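Local coordinates for geranyltranstransferase (Campylobacter jejuni, PDB 3NPK) that catalyses the condensation of geranyl diphosphate with isopentenyl diphosphate to farnesyl diphosphate, releasing pyrophosphate, in isoprenoid biosynthesis, at the interface of chains A and B. Numbering follows the deposited sequence. Chains: chain A/B, Geranyltranstransferase.

The interface of chains A and B. Residues chain A 115, 118-119, 122; chain B 118, 135-136, 139-140.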
loop_
_atom_site.group_PDB
_atom_site.type_symbol
_atom_site.label_atom_id
_atom_site.label_comp_id
_atom_site.label_asym_id
_atom_site.label_seq_id
_atom_site.Cartn_x
_atom_site.Cartn_y
_atom_site.Cartn_z
ATOM N N THR A 115 -0.790 0.879 3.129
ATOM C CA THR A 115 0.270 0.032 3.697
ATOM C C THR A 115 -0.231 -0.782 4.886
ATOM O O THR A 115 0.133 -1.956 5.049
ATOM C CB THR A 115 1.466 0.896 4.106
ATOM O OG1 THR A 115 1.896 1.638 2.961
ATOM C CG2 THR A 115 2.630 0.051 4.620
ATOM N N PHE A 118 -1.744 -4.278 4.519
ATOM C CA PHE A 118 -0.799 -5.383 4.432
ATOM C C PHE A 118 -0.182 -5.763 5.770
ATOM O O PHE A 118 0.082 -6.945 6.013
ATOM C CB PHE A 118 0.215 -5.128 3.321
ATOM C CG PHE A 118 -0.449 -5.025 2.000
ATOM C CD1 PHE A 118 -0.917 -6.166 1.388
ATOM C CD2 PHE A 118 -0.761 -3.787 1.436
ATOM C CE1 PHE A 118 -1.608 -6.092 0.185
ATOM C CE2 PHE A 118 -1.465 -3.704 0.248
ATOM C CZ PHE A 118 -1.900 -4.856 -0.373
ATOM N N LEU A 119 0.051 -4.779 6.636
ATOM C CA LEU A 119 0.500 -5.092 7.990
ATOM C C LEU A 119 -0.544 -5.944 8.715
ATOM O O LEU A 119 -0.219 -6.969 9.312
ATOM C CB LEU A 119 0.797 -3.816 8.789
ATOM C CG LEU A 119 1.446 -4.033 10.160
ATOM C CD1 LEU A 119 2.787 -4.771 10.026
ATOM C CD2 LEU A 119 1.657 -2.696 10.845
ATOM N N SER A 122 -0.771 -9.460 7.259
ATOM C CA SER A 122 0.394 -10.280 7.566
ATOM C C SER A 122 0.400 -10.774 9.015
ATOM O O SER A 122 1.051 -11.776 9.322
ATOM C CB SER A 122 1.687 -9.541 7.223
ATOM O OG SER A 122 1.953 -8.470 8.115
ATOM N N PHE B 118 4.104 -4.801 -2.111
ATOM C CA PHE B 118 3.624 -6.004 -1.428
ATOM C C PHE B 118 3.278 -7.147 -2.375
ATOM O O PHE B 118 3.470 -8.304 -2.024
ATOM C CB PHE B 118 2.507 -5.641 -0.446
ATOM C CG PHE B 118 2.992 -4.704 0.603
ATOM C CD1 PHE B 118 3.782 -5.179 1.645
ATOM C CD2 PHE B 118 2.785 -3.336 0.497
ATOM C CE1 PHE B 118 4.312 -4.317 2.593
ATOM C CE2 PHE B 118 3.317 -2.460 1.446
ATOM C CZ PHE B 118 4.080 -2.948 2.499
ATOM N N ILE B 135 7.252 -9.002 4.820
ATOM C CA ILE B 135 6.095 -8.121 4.672
ATOM C C ILE B 135 5.788 -7.375 5.973
ATOM O O ILE B 135 5.523 -6.170 5.959
ATOM C CB ILE B 135 4.875 -8.893 4.147
ATOM C CG1 ILE B 135 5.161 -9.326 2.703
ATOM C CG2 ILE B 135 3.590 -8.058 4.261
ATOM C CD1 ILE B 135 4.235 -10.415 2.190
ATOM N N LYS B 136 5.858 -8.078 7.098
ATOM C CA LYS B 136 5.697 -7.426 8.392
ATOM C C LYS B 136 6.719 -6.310 8.568
ATOM O O LYS B 136 6.391 -5.222 9.023
ATOM C CB LYS B 136 5.853 -8.436 9.531
ATOM C CG LYS B 136 4.698 -9.414 9.656
ATOM C CD LYS B 136 4.952 -10.435 10.793
ATOM C CE LYS B 136 3.740 -11.310 11.021
ATOM N NZ LYS B 136 3.958 -12.358 12.083
ATOM N N ALA B 139 5.961 -3.343 5.980
ATOM C CA ALA B 139 4.737 -2.581 6.231
ATOM C C ALA B 139 4.810 -1.802 7.542
ATOM O O ALA B 139 4.242 -0.717 7.656
ATOM C CB ALA B 139 3.507 -3.492 6.203
ATOM N N PHE B 140 5.497 -2.349 8.535
ATOM C CA PHE B 140 5.635 -1.628 9.794
ATOM C C PHE B 140 6.487 -0.375 9.579
ATOM O O PHE B 140 6.104 0.746 9.948
ATOM C CB PHE B 140 6.308 -2.526 10.847
ATOM C CG PHE B 140 6.484 -1.860 12.184
ATOM C CD1 PHE B 140 7.663 -1.195 12.501
ATOM C CD2 PHE B 140 5.474 -1.912 13.128
ATOM C CE1 PHE B 140 7.818 -0.587 13.742
ATOM C CE2 PHE B 140 5.621 -1.303 14.364
ATOM C CZ PHE B 140 6.800 -0.644 14.669
#
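Helix packs against helix across a two-fold axis in this largely apolar stretch of the homodimer interface, which joins two copies of the enzyme; short-chain prenyl synthases of this family typically work as such dimers. A:Phe118 and B:Phe118, the same residue from each chain, meet at the axis. Their side chains cross obliquely, and each lays its CB over one face of the other ring, toward the rim, 4.0 Å from the centroid of the B:Phe118 ring for A:Phe118 CB. The two rings also touch, CD2 of A:Phe118 against CD2 of B:Phe118 at 3.7 Å. In both copies CG lies anti to the carbonyl carbon (chi1 -62° in A:Phe118), and this matched setting lets the exchange of CB and face be reciprocal. A:Thr115 turns its methyl CG2 to the partner, 3.7 Å from B:Ala139 CA and also against the far end of the B:Phe118 ring, at CZ. The small B:Ala139 probably lets the helices come close: its CB sits 3.8 Å from A:Leu119 CB, while CD1 of A:Leu119 rests against the carbonyl O of B:Lys136 and the backbone N of B:Phe140. One turn further on, A:Ser122 presents its CB to the methyl CG2 of B:Ile135 at 3.8 Å. The A:Ser122 hydroxyl OG is turned back to its own helix and hydrogen-bonds to A:Leu119 O at 2.9 Å, the donor tilted 31° from the carbonyl plane. The extended chain of B:Lys136 runs alongside, its CG 3.3 Å from A:Ser122 OG and its CE near the A:Ser122 carbonyl O. Helix 103-122 of chain A thus lies against its own counterpart and helix 128-142 of chain B, in the central all-helical part of the dimer.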